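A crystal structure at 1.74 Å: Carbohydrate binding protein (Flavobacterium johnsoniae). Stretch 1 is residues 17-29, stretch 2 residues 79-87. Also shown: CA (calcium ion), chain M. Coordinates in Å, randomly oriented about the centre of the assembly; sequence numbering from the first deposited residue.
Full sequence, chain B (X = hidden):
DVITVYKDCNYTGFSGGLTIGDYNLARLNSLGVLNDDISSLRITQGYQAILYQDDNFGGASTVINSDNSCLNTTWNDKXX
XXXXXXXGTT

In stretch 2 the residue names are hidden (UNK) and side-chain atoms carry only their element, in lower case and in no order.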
ATOM      1  N   GLY B  17       1.506  10.660 -10.699  1.00 15.14           N
ATOM      2  CA  GLY B  17       2.421   9.550 -10.515  1.00 16.35           C
ATOM      3  C   GLY B  17       3.835  10.044 -10.271  1.00 17.35           C
ATOM      4  O   GLY B  17       4.328  10.904 -11.005  1.00 16.76           O
ATOM      5  N   LEU B  18       4.486   9.502  -9.245  1.00 16.38           N
ATOM      6  CA  LEU B  18       5.847   9.903  -8.905  1.00 16.66           C
ATOM      7  C   LEU B  18       6.810   8.717  -8.954  1.00 17.14           C
ATOM      8  O   LEU B  18       6.417   7.570  -8.744  1.00 17.15           O
ATOM      9  CB  LEU B  18       5.897  10.503  -7.496  1.00 16.22           C
ATOM     10  CG  LEU B  18       4.812  11.494  -7.063  1.00 17.47           C
ATOM     11  CD1 LEU B  18       5.061  11.903  -5.612  1.00 16.46           C
ATOM     12  CD2 LEU B  18       4.805  12.702  -7.970  1.00 18.47           C
ATOM     13  N   THR B  19       8.073   9.009  -9.245  1.00 17.63           N
ATOM     14  CA  THR B  19       9.111   7.991  -9.282  1.00 18.22           C
ATOM     15  C   THR B  19      10.214   8.503  -8.363  1.00 17.79           C
ATOM     16  O   THR B  19      10.056   9.547  -7.726  1.00 18.67           O
ATOM     17  CB  THR B  19       9.681   7.785 -10.711  1.00 20.51           C
ATOM     18  OG1 THR B  19      10.152   9.035 -11.234  1.00 23.59           O
ATOM     19  CG2 THR B  19       8.614   7.219 -11.631  1.00 22.85           C
ATOM     20  N   ILE B  20      11.318   7.769  -8.276  1.00 16.46           N
ATOM     21  CA  ILE B  20      12.429   8.190  -7.430  1.00 17.50           C
ATOM     22  C   ILE B  20      12.835   9.610  -7.803  1.00 16.79           C
ATOM     23  O   ILE B  20      12.970   9.932  -8.983  1.00 18.13           O
ATOM     24  CB  ILE B  20      13.646   7.256  -7.607  1.00 18.99           C
ATOM     25  CG1 ILE B  20      13.341   5.885  -6.998  1.00 19.21           C
ATOM     26  CG2 ILE B  20      14.881   7.873  -6.963  1.00 17.94           C
ATOM     27  CD1 ILE B  20      13.135   5.911  -5.495  1.00 22.20           C
ATOM     28  N   GLY B  21      13.024  10.460  -6.800  1.00 15.32           N
ATOM     29  CA  GLY B  21      13.414  11.827  -7.086  1.00 16.21           C
ATOM     30  C   GLY B  21      12.806  12.846  -6.143  1.00 16.51           C
ATOM     31  O   GLY B  21      12.049  12.497  -5.234  1.00 16.38           O
ATOM     32  N   ASP B  22      13.130  14.114  -6.370  1.00 15.19           N
ATOM     33  CA  ASP B  22      12.632  15.190  -5.523  1.00 14.07           C
ATOM     34  C   ASP B  22      11.607  16.050  -6.246  1.00 13.89           C
ATOM     35  O   ASP B  22      11.823  16.472  -7.382  1.00 14.24           O
ATOM     36  CB  ASP B  22      13.800  16.054  -5.045  1.00 15.85           C
ATOM     37  CG  ASP B  22      14.872  15.240  -4.339  1.00 18.95           C
ATOM     38  OD1 ASP B  22      14.510  14.345  -3.546  1.00 18.89           O
ATOM     39  OD2 ASP B  22      16.075  15.498  -4.574  1.00 19.66           O
ATOM     40  N   TYR B  23      10.493  16.308  -5.573  1.00 12.62           N
ATOM     41  CA  TYR B  23       9.419  17.095  -6.149  1.00 12.77           C
ATOM     42  C   TYR B  23       9.066  18.341  -5.351  1.00 14.16           C
ATOM     43  O   TYR B  23       8.403  18.251  -4.313  1.00 13.54           O
ATOM     44  CB  TYR B  23       8.149  16.246  -6.290  1.00 12.71           C
ATOM     45  CG  TYR B  23       8.267  15.069  -7.225  1.00 13.32           C
ATOM     46  CD1 TYR B  23       8.951  13.915  -6.843  1.00 12.54           C
ATOM     47  CD2 TYR B  23       7.698  15.109  -8.498  1.00 12.44           C
ATOM     48  CE1 TYR B  23       9.065  12.829  -7.704  1.00 13.66           C
ATOM     49  CE2 TYR B  23       7.809  14.029  -9.369  1.00 13.41           C
ATOM     50  CZ  TYR B  23       8.494  12.892  -8.962  1.00 13.45           C
ATOM     51  OH  TYR B  23       8.603  11.821  -9.813  1.00 14.37           O
ATOM     52  N   ASN B  24       9.519  19.505  -5.810  1.00 13.73           N
ATOM     53  CA  ASN B  24       9.136  20.731  -5.129  1.00 12.96           C
ATOM     54  C   ASN B  24       7.739  21.046  -5.662  1.00 13.28           C
ATOM     55  O   ASN B  24       7.227  20.318  -6.516  1.00 11.87           O
ATOM     56  CB  ASN B  24      10.130  21.881  -5.394  1.00 16.32           C
ATOM     57  CG  ASN B  24      10.367  22.163  -6.877  1.00 17.05           C
ATOM     58  OD1 ASN B  24      11.280  22.916  -7.224  1.00 21.07           O
ATOM     59  ND2 ASN B  24       9.559  21.579  -7.745  1.00 13.48           N
ATOM     60  N   LEU B  25       7.105  22.103  -5.164  1.00 12.99           N
ATOM     61  CA  LEU B  25       5.757  22.420  -5.622  1.00 12.37           C
ATOM     62  C   LEU B  25       5.695  22.634  -7.136  1.00 12.45           C
ATOM     63  O   LEU B  25       4.730  22.246  -7.784  1.00 12.52           O
ATOM     64  CB  LEU B  25       5.224  23.652  -4.885  1.00 10.55           C
ATOM     65  CG  LEU B  25       3.765  24.030  -5.167  1.00 11.78           C
ATOM     66  CD1 LEU B  25       2.841  22.842  -4.911  1.00 10.04           C
ATOM     67  CD2 LEU B  25       3.380  25.201  -4.279  1.00 10.70           C
ATOM     68  N   ALA B  26       6.730  23.246  -7.698  1.00 13.46           N
ATOM     69  CA  ALA B  26       6.764  23.477  -9.132  1.00 12.95           C
ATOM     70  C   ALA B  26       6.641  22.153  -9.876  1.00 13.48           C
ATOM     71  O   ALA B  26       5.834  22.027 -10.802  1.00 13.23           O
ATOM     72  CB  ALA B  26       8.063  24.184  -9.523  1.00 14.17           C
ATOM     73  N   ARG B  27       7.424  21.156  -9.468  1.00 12.61           N
ATOM     74  CA  ARG B  27       7.370  19.864 -10.137  1.00 12.18           C
ATOM     75  C   ARG B  27       6.028  19.173  -9.916  1.00 13.37           C
ATOM     76  O   ARG B  27       5.515  18.515 -10.822  1.00 12.63           O
ATOM     77  CB  ARG B  27       8.514  18.954  -9.678  1.00 13.82           C
ATOM     78  CG  ARG B  27       8.715  17.755 -10.599  1.00 15.39           C
ATOM     79  CD  ARG B  27       9.931  16.920 -10.208  1.00 16.78           C
ATOM     80  NE  ARG B  27      10.113  15.796 -11.126  1.00 15.89           N
ATOM     81  CZ  ARG B  27      10.995  14.816 -10.951  1.00 18.73           C
ATOM     82  NH1 ARG B  27      11.789  14.808  -9.887  1.00 16.08           N
ATOM     83  NH2 ARG B  27      11.078  13.839 -11.846  1.00 20.05           N
ATOM     84  N   LEU B  28       5.455  19.319  -8.723  1.00 12.54           N
ATOM     85  CA  LEU B  28       4.155  18.713  -8.454  1.00 12.20           C
ATOM     86  C   LEU B  28       3.130  19.350  -9.393  1.00 10.88           C
ATOM     87  O   LEU B  28       2.296  18.661  -9.979  1.00 11.52           O
ATOM     88  CB  LEU B  28       3.735  18.931  -6.991  1.00 12.59           C
ATOM     89  CG  LEU B  28       4.519  18.150  -5.929  1.00 14.35           C
ATOM     90  CD1 LEU B  28       3.974  18.467  -4.547  1.00 14.34           C
ATOM     91  CD2 LEU B  28       4.407  16.656  -6.203  1.00 15.19           C
ATOM     92  N   ASN B  29       3.212  20.668  -9.553  1.00 11.58           N
ATOM     93  CA  ASN B  29       2.289  21.384 -10.430  1.00 11.11           C
ATOM     94  C   ASN B  29       2.447  20.967 -11.890  1.00 12.44           C
ATOM     95  O   ASN B  29       1.481  21.010 -12.654  1.00 12.01           O
ATOM     96  CB  ASN B  29       2.498  22.895 -10.308  1.00 10.24           C
ATOM     97  CG  ASN B  29       1.723  23.510  -9.151  1.00 10.50           C
ATOM     98  OD1 ASN B  29       1.222  22.812  -8.258  1.00 13.23           O
ATOM     99  ND2 ASN B  29       1.631  24.830  -9.157  1.00  6.21           N
ATOM    100  N   UNK B  79       0.470  19.088   2.209  1.00 12.98           N
ATOM    101  CA  UNK B  79       1.734  18.783   1.543  1.00 12.62           C
ATOM    102  C   UNK B  79       2.106  19.812   0.476  1.00 12.46           C
ATOM    103  O   UNK B  79       1.290  20.149  -0.387  1.00 11.22           O
ATOM    104  c   UNK B  79       2.987  17.086   0.169  1.00 14.14           C
ATOM    105  c   UNK B  79       1.504  16.334   2.034  1.00 12.79           C
ATOM    106  c   UNK B  79       1.693  17.369   0.925  1.00 11.35           C
ATOM    107  N   UNK B  80       3.343  20.311   0.552  1.00 11.16           N
ATOM    108  CA  UNK B  80       3.843  21.309  -0.394  1.00 10.64           C
ATOM    109  C   UNK B  80       5.034  20.846  -1.222  1.00 11.66           C
ATOM    110  O   UNK B  80       5.379  21.469  -2.227  1.00 12.05           O
ATOM    111  c   UNK B  80       4.198  22.598   0.338  1.00 12.58           C
ATOM    112  o   UNK B  80       3.015  23.262   0.730  1.00 12.94           O
ATOM    113  N   UNK B  81       5.674  19.767  -0.784  1.00 11.96           N
ATOM    114  CA  UNK B  81       6.791  19.184  -1.516  1.00 11.50           C
ATOM    115  C   UNK B  81       6.974  17.746  -1.054  1.00 11.66           C
ATOM    116  O   UNK B  81       6.596  17.386   0.067  1.00 11.53           O
ATOM    117  o   UNK B  81       8.481  20.118   0.003  1.00 11.37           O
ATOM    118  c   UNK B  81       8.084  20.002  -1.345  1.00 11.92           C
ATOM    119  N   UNK B  82       7.537  16.926  -1.931  1.00 11.87           N
ATOM    120  CA  UNK B  82       7.727  15.510  -1.648  1.00 12.65           C
ATOM    121  C   UNK B  82       9.018  14.975  -2.238  1.00 13.18           C
ATOM    122  O   UNK B  82       9.488  15.450  -3.273  1.00 12.84           O
ATOM    123  c   UNK B  82       4.051  14.501  -2.425  1.00 14.82           C
ATOM    124  c   UNK B  82       5.234  15.153  -1.735  1.00 12.88           C
ATOM    125  c   UNK B  82       6.583  14.677  -2.269  1.00 12.06           C
ATOM    126  c   UNK B  82       6.790  13.200  -1.984  1.00 15.54           C
ATOM    127  N   UNK B  83       9.583  13.977  -1.568  1.00 12.86           N
ATOM    128  CA  UNK B  83      10.788  13.324  -2.037  1.00 13.18           C
ATOM    129  C   UNK B  83      10.512  11.832  -1.972  1.00 14.18           C
ATOM    130  O   UNK B  83      10.036  11.320  -0.954  1.00 14.24           O
ATOM    131  c   UNK B  83      12.406  15.156  -1.307  1.00 16.68           C
ATOM    132  n   UNK B  83      15.263  14.141   1.378  1.00 19.33           N
ATOM    133  n   UNK B  83      16.586  13.350  -0.335  1.00 18.98           N
ATOM    134  c   UNK B  83      11.994  13.694  -1.170  1.00 13.38           C
ATOM    135  c   UNK B  83      15.537  14.054   0.081  1.00 19.12           C
ATOM    136  n   UNK B  83      14.761  14.674  -0.800  1.00 16.89           N
ATOM    137  c   UNK B  83      13.595  15.472  -0.433  1.00 16.48           C
ATOM    138  N   UNK B  84      10.779  11.153  -3.081  1.00 13.63           N
ATOM    139  CA  UNK B  84      10.570   9.721  -3.188  1.00 13.38           C
ATOM    140  C   UNK B  84      11.941   9.063  -3.136  1.00 14.28           C
ATOM    141  O   UNK B  84      12.834   9.420  -3.904  1.00 14.46           O
ATOM    142  c   UNK B  84       9.877   9.368  -4.523  1.00 13.17           C
ATOM    143  c   UNK B  84       8.541  10.104  -4.624  1.00 13.56           C
ATOM    144  c   UNK B  84       9.659   7.868  -4.619  1.00 12.70           C
ATOM    145  N   UNK B  85      12.104   8.113  -2.218  1.00 14.65           N
ATOM    146  CA  UNK B  85      13.369   7.407  -2.051  1.00 15.56           C
ATOM    147  C   UNK B  85      13.148   5.900  -1.920  1.00 17.56           C
ATOM    148  O   UNK B  85      12.034   5.441  -1.685  1.00 15.86           O
ATOM    149  c   UNK B  85      14.372   9.388  -0.873  1.00 18.18           C
ATOM    150  c   UNK B  85      13.966   7.944   1.760  1.00 16.05           C
ATOM    151  c   UNK B  85      13.290   7.558   0.461  1.00 16.85           C
ATOM    152  c   UNK B  85      14.113   7.891  -0.786  1.00 15.16           C
ATOM    153  N   UNK B  86      14.220   5.134  -2.075  1.00 20.08           N
ATOM    154  CA  UNK B  86      14.123   3.687  -1.958  1.00 23.25           C
ATOM    155  C   UNK B  86      13.803   3.319  -0.513  1.00 25.08           C
ATOM    156  O   UNK B  86      14.138   4.059   0.414  1.00 24.04           O
ATOM    157  c   UNK B  86      15.437   3.039  -2.384  1.00 24.38           C
ATOM    158  N   UNK B  87      13.145   2.180  -0.331  1.00 27.44           N
ATOM    159  CA  UNK B  87      12.794   1.700   1.001  1.00 31.77           C
ATOM    160  C   UNK B  87      13.300   0.271   1.163  1.00 32.59           C
ATOM    161  O   UNK B  87      14.049  -0.189   0.278  1.00 34.43           O
ATOM    162  c   UNK B  87      11.275   1.731   1.210  1.00 32.91           C
ATOM    163  o   UNK B  87       9.703   1.150   2.931  1.00 37.56           O
ATOM    164  c   UNK B  87      10.878   1.384   2.637  1.00 35.64           C
ATOM    165  n   UNK B  87      11.858   1.358   3.534  1.00 36.37           N
TER
HETATM  166 CA    CA M 108       1.821  23.350   2.992  1.00 14.02          CA
HETATM  167  O   HOH W   1      14.876  11.462  -3.860  1.00 20.90           O
HETATM  168  O   HOH W   2      17.869  13.979  -2.854  1.00 22.06           O
HETATM  169  O   HOH W   3       1.448  23.156   5.612  1.00 16.69           O
HETATM  170  O   HOH W   4       0.499  25.741   3.659  1.00 29.71           O
HETATM  171  O   HOH W   5       3.203  25.481   3.976  1.00 17.90           O

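Position 79 carries three side-chain carbons, one bearing the other two. None comes within 4.5 Å of stretch 1, and this beta-branched, buried side chain is Val79. Position 80 has one carbon and then one oxygen, the latter 2.6 Å from the calcium ion CA. Its backbone O also meets CB of Leu25 at 3.4 Å. A short hydroxyl side chain fits: this is Ser80, whose OG joins three waters and atoms elsewhere in the structure around the metal.

Position 81 again shows one carbon and one oxygen. Its CB lies 4.0 Å from CA of Asn24, just before the helix, where a small side chain packs closely against backbone. It is Ser81, and its hydroxyl is hydrogen-bonded elsewhere in the structure.

Position 82 has four carbons, forked at the first: a one-carbon branch 4.2 Å from CD1 of Leu18, and a two-carbon arm whose end is 4.4 Å from CD2 of Leu28. This is Ile82, whose forked, wholly apolar side chain reaches both Leu18, in the first strand of stretch 1, and Leu28, in its helix.

Position 83 extends through three carbons to a nitrogen, 2.8 Å from OD1 of Asp22, then a carbon bearing two more nitrogens. This guanidinium identifies Arg83. Arg83 NE donates to Asp22 OD1 within a salt bridge at the edge of the group, while water 2 links Arg83 NH2 to Asp22 OD2.

At position 84 one carbon carries two others, one 3.9 Å from CB of Leu18 and 4.1 Å from CE1 of Tyr23, the other 4.1 Å from CD1 of Ile20. This is Val84; compact branching lets a short side chain meet all three neighbours.

Position 85 has four carbons, forked at the first, with one longer arm. Its CB points away from stretch 1, although its backbone C is 3.6 Å from CD1 of Ile20; it is Ile85, beta-branched and suited to an extended strand. Position 86 has a single carbon, and its backbone N lies 3.7 Å from CD1 of Ile20; the small methyl of Ala86 suits this exposed strand end. Position 87, beyond contact, has two carbons, the second bearing one oxygen and one nitrogen: Asn87, its polar carboxamide suited to exposure.

Strand 21-23 runs antiparallel to strand 81-86. Gly21 N donates to Val84 O (3.1 Å) and Val84 N to Gly21 O (2.8 Å); Tyr23 N donates to Ile82 O (2.7 Å) and Ile82 N to Tyr23 O (2.9 Å). Backbone pairing thus sets the register, apolar packing joins Ile82 and Val84 to the Tyr23 face, and the salt bridge ties the other.

Stretch 2 79-87: VSSIRVIAN
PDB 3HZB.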